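Local coordinates for protein probable glutathione reductase (Sinorhizobium meliloti, PDB 4DNA) that probably reduces glutathione disulfide to glutathione with NADPH, as an FAD-containing homodimer of the pyridine nucleotide-disulfide oxidoreductase family, at residues F79-E89 with E162-P170. Residues are numbered along the deposited sequence; the frame is centred on the assembly and turned at random.
Sequences FDWAKLVAAKE and EAFDLPALP
Lys-88 NZ is gripped by two carboxylates, Asp-165 OD1 from the facing segment at 3.2 Å and Glu-89 OE2 from its own helix, a salt-bridge network at one end of the contact. Here the start of helix 81-106, N-capped by Asp-80, packs on the type I beta turn from Ala-163 to Leu-166 and the loop that follows, which runs on into strand 172-176 of the four-stranded parallel sheet bearing the predicted NAD-binding Rossmann-type motif. The lysine chain bends at chi2 and chi3, bringing NZ to the syn lone pair of OD1. Glu-89 OE2 and Asp-165 OD1 lie 4.1 Å apart, their carboxylate planes turned 52°; the shared ammonium probably offsets their repulsion, and Arg-38 holds the other oxygen of Glu-89. Between the two ends, Val-85 CG2 sits 3.5 Å from Phe-164 O, a carbonyl that also accepts from Tyr-54 OH of helix 48-66. The Phe-164 side chain comes to about 4 Å from that of Lys-51, an FAD-binding residue. At the other end the Trp-81 indole is sandwiched: Leu-169 CD1 lies over one face, 3.5 Å from CE3, and Val-85 CG2 over the opposite face, both offset toward the rim, while Leu-169 CB makes an off-centre CH-pi contact with the five-membered ring. A leucine in place of Trp-81 would probably leave Leu-166 O without its indole donor and open a gap between Leu-169 and Val-85. Beyond it, Phe-79 meets Trp-72 of the second subunit. The indole bond is nearly straight: Trp-81 NE1 reaches Leu-166 O at 2.8 Å, with an N-H...O angle of 172°, the oxygen in the ring plane but NE1 tilted 33° from the carbonyl plane.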
loop_
_atom_site.group_PDB
_atom_site.type_symbol
_atom_site.label_atom_id
_atom_site.label_comp_id
_atom_site.label_asym_id
_atom_site.label_seq_id
_atom_site.Cartn_x
_atom_site.Cartn_y
_atom_site.Cartn_z
ATOM N N PHE A 79 -24.195 12.501 5.918
ATOM C CA PHE A 79 -22.993 13.316 5.983
ATOM C C PHE A 79 -23.243 14.773 6.388
ATOM O O PHE A 79 -24.106 15.441 5.836
ATOM C CB PHE A 79 -22.258 13.260 4.647
ATOM C CG PHE A 79 -21.064 14.166 4.578
ATOM C CD1 PHE A 79 -19.872 13.819 5.212
ATOM C CD2 PHE A 79 -21.132 15.375 3.884
ATOM C CE1 PHE A 79 -18.775 14.657 5.154
ATOM C CE2 PHE A 79 -20.034 16.217 3.822
ATOM C CZ PHE A 79 -18.855 15.855 4.454
ATOM N N ASP A 80 -22.445 15.260 7.332
ATOM C CA ASP A 80 -22.537 16.619 7.847
ATOM C C ASP A 80 -21.279 17.410 7.445
ATOM O O ASP A 80 -20.263 17.350 8.115
ATOM C CB ASP A 80 -22.647 16.532 9.370
ATOM C CG ASP A 80 -23.113 17.812 10.012
ATOM O OD1 ASP A 80 -22.579 18.906 9.691
ATOM O OD2 ASP A 80 -24.008 17.710 10.878
ATOM N N TRP A 81 -21.357 18.160 6.357
ATOM C CA TRP A 81 -20.257 19.021 5.916
ATOM C C TRP A 81 -19.666 19.898 7.003
ATOM O O TRP A 81 -18.458 19.920 7.223
ATOM C CB TRP A 81 -20.757 19.856 4.761
ATOM C CG TRP A 81 -19.798 20.862 4.188
ATOM C CD1 TRP A 81 -19.808 22.239 4.376
ATOM C CD2 TRP A 81 -18.684 20.619 3.258
ATOM N NE1 TRP A 81 -18.801 22.843 3.661
ATOM C CE2 TRP A 81 -18.093 21.931 2.971
ATOM C CE3 TRP A 81 -18.139 19.497 2.659
ATOM C CZ2 TRP A 81 -17.009 22.078 2.119
ATOM C CZ3 TRP A 81 -17.042 19.661 1.802
ATOM C CH2 TRP A 81 -16.494 20.920 1.541
ATOM N N ALA A 82 -20.519 20.620 7.709
ATOM C CA ALA A 82 -20.076 21.504 8.782
ATOM C C ALA A 82 -19.201 20.783 9.802
ATOM O O ALA A 82 -18.321 21.389 10.412
ATOM C CB ALA A 82 -21.270 22.155 9.465
ATOM N N LYS A 83 -19.434 19.489 9.977
ATOM C CA LYS A 83 -18.631 18.734 10.927
ATOM C C LYS A 83 -17.230 18.379 10.408
ATOM O O LYS A 83 -16.249 18.481 11.149
ATOM C CB LYS A 83 -19.406 17.530 11.455
ATOM C CG LYS A 83 -20.053 17.871 12.786
ATOM C CD LYS A 83 -21.405 17.223 12.988
ATOM C CE LYS A 83 -21.975 17.621 14.343
ATOM N NZ LYS A 83 -23.454 17.422 14.401
ATOM N N LEU A 84 -17.154 17.998 9.132
ATOM C CA LEU A 84 -15.898 17.763 8.451
ATOM C C LEU A 84 -15.036 19.014 8.483
ATOM O O LEU A 84 -13.964 19.011 9.086
ATOM C CB LEU A 84 -16.142 17.356 7.000
ATOM C CG LEU A 84 -14.887 17.005 6.194
ATOM C CD1 LEU A 84 -14.127 15.891 6.898
ATOM C CD2 LEU A 84 -15.227 16.608 4.771
ATOM N N VAL A 85 -15.503 20.079 7.833
ATOM C CA VAL A 85 -14.788 21.350 7.818
ATOM C C VAL A 85 -14.285 21.728 9.224
ATOM O O VAL A 85 -13.163 22.218 9.380
ATOM C CB VAL A 85 -15.664 22.478 7.242
ATOM C CG1 VAL A 85 -14.868 23.762 7.100
ATOM C CG2 VAL A 85 -16.214 22.087 5.884
ATOM N N ALA A 86 -15.101 21.484 10.250
ATOM C CA ALA A 86 -14.691 21.827 11.603
ATOM C C ALA A 86 -13.571 20.898 12.068
ATOM O O ALA A 86 -12.527 21.357 12.562
ATOM C CB ALA A 86 -15.872 21.800 12.556
ATOM N N ALA A 87 -13.775 19.597 11.866
ATOM C CA ALA A 87 -12.775 18.592 12.204
ATOM C C ALA A 87 -11.455 18.910 11.514
ATOM O O ALA A 87 -10.382 18.691 12.076
ATOM C CB ALA A 87 -13.264 17.208 11.817
ATOM N N LYS A 88 -11.542 19.440 10.297
ATOM C CA LYS A 88 -10.361 19.837 9.537
ATOM C C LYS A 88 -9.640 21.027 10.164
ATOM O O LYS A 88 -8.427 20.982 10.334
ATOM C CB LYS A 88 -10.736 20.111 8.078
ATOM C CG LYS A 88 -9.571 20.356 7.133
ATOM C CD LYS A 88 -9.229 21.826 7.082
ATOM C CE LYS A 88 -10.452 22.642 6.729
ATOM N NZ LYS A 88 -10.290 24.056 7.166
ATOM N N GLU A 89 -10.372 22.081 10.515
ATOM C CA GLU A 89 -9.734 23.240 11.107
ATOM C C GLU A 89 -9.001 22.893 12.389
ATOM O O GLU A 89 -7.930 23.448 12.663
ATOM C CB GLU A 89 -10.729 24.345 11.400
ATOM C CG GLU A 89 -10.995 25.275 10.240
ATOM C CD GLU A 89 -9.792 26.053 9.730
ATOM O OE1 GLU A 89 -9.054 26.686 10.525
ATOM O OE2 GLU A 89 -9.631 26.066 8.488
ATOM N N GLU A 162 -11.303 28.326 -1.544
ATOM C CA GLU A 162 -12.653 28.350 -0.969
ATOM C C GLU A 162 -13.303 26.993 -0.919
ATOM O O GLU A 162 -14.353 26.839 -0.291
ATOM C CB GLU A 162 -13.590 29.266 -1.743
ATOM C CG GLU A 162 -13.180 30.714 -1.743
ATOM C CD GLU A 162 -12.152 30.975 -2.797
ATOM O OE1 GLU A 162 -12.384 30.550 -3.954
ATOM O OE2 GLU A 162 -11.107 31.567 -2.464
ATOM N N ALA A 163 -12.712 26.017 -1.589
ATOM C CA ALA A 163 -13.381 24.738 -1.735
ATOM C C ALA A 163 -13.518 24.057 -0.388
ATOM O O ALA A 163 -14.607 23.613 -0.005
ATOM C CB ALA A 163 -12.637 23.855 -2.712
ATOM N N PHE A 164 -12.418 24.009 0.353
ATOM C CA PHE A 164 -12.421 23.350 1.649
ATOM C C PHE A 164 -13.393 23.990 2.626
ATOM O O PHE A 164 -13.914 23.308 3.518
ATOM C CB PHE A 164 -11.020 23.340 2.251
ATOM C CG PHE A 164 -10.020 22.590 1.438
ATOM C CD1 PHE A 164 -10.081 21.197 1.345
ATOM C CD2 PHE A 164 -9.022 23.265 0.762
ATOM C CE1 PHE A 164 -9.162 20.492 0.584
ATOM C CE2 PHE A 164 -8.096 22.567 0.002
ATOM C CZ PHE A 164 -8.163 21.178 -0.078
ATOM N N ASP A 165 -13.646 25.284 2.445
ATOM C CA ASP A 165 -14.372 26.061 3.439
ATOM C C ASP A 165 -15.694 26.647 2.966
ATOM O O ASP A 165 -16.162 27.630 3.541
ATOM C CB ASP A 165 -13.492 27.195 3.987
ATOM C CG ASP A 165 -12.345 26.697 4.847
ATOM O OD1 ASP A 165 -12.526 25.730 5.620
ATOM O OD2 ASP A 165 -11.254 27.293 4.758
ATOM N N LEU A 166 -16.304 26.066 1.938
ATOM C CA LEU A 166 -17.623 26.544 1.527
ATOM C C LEU A 166 -18.548 26.574 2.749
ATOM O O LEU A 166 -18.518 25.656 3.569
ATOM C CB LEU A 166 -18.223 25.669 0.428
ATOM C CG LEU A 166 -17.532 25.717 -0.927
ATOM C CD1 LEU A 166 -18.010 24.576 -1.797
ATOM C CD2 LEU A 166 -17.808 27.041 -1.607
ATOM N N PRO A 167 -19.346 27.646 2.895
ATOM C CA PRO A 167 -20.267 27.735 4.031
ATOM C C PRO A 167 -21.343 26.646 4.048
ATOM O O PRO A 167 -21.912 26.361 5.105
ATOM C CB PRO A 167 -20.894 29.125 3.857
ATOM C CG PRO A 167 -19.840 29.909 3.152
ATOM C CD PRO A 167 -19.252 28.929 2.173
ATOM N N ALA A 168 -21.626 26.064 2.886
ATOM C CA ALA A 168 -22.537 24.924 2.784
ATOM C C ALA A 168 -22.072 24.011 1.671
ATOM O O ALA A 168 -21.283 24.405 0.800
ATOM C CB ALA A 168 -23.960 25.382 2.522
ATOM N N LEU A 169 -22.563 22.785 1.700
ATOM C CA LEU A 169 -22.203 21.816 0.692
ATOM C C LEU A 169 -23.100 21.983 -0.531
ATOM O O LEU A 169 -24.319 21.858 -0.424
ATOM C CB LEU A 169 -22.349 20.421 1.268
ATOM C CG LEU A 169 -22.109 19.285 0.297
ATOM C CD1 LEU A 169 -20.614 18.991 0.198
ATOM C CD2 LEU A 169 -22.891 18.075 0.776
ATOM N N PRO A 170 -22.500 22.258 -1.706
ATOM C CA PRO A 170 -23.319 22.397 -2.919
ATOM C C PRO A 170 -24.041 21.094 -3.223
ATOM O O PRO A 170 -23.533 20.007 -2.917
ATOM C CB PRO A 170 -22.291 22.698 -4.013
ATOM C CG PRO A 170 -21.019 22.122 -3.508
ATOM C CD PRO A 170 -21.057 22.292 -2.011
#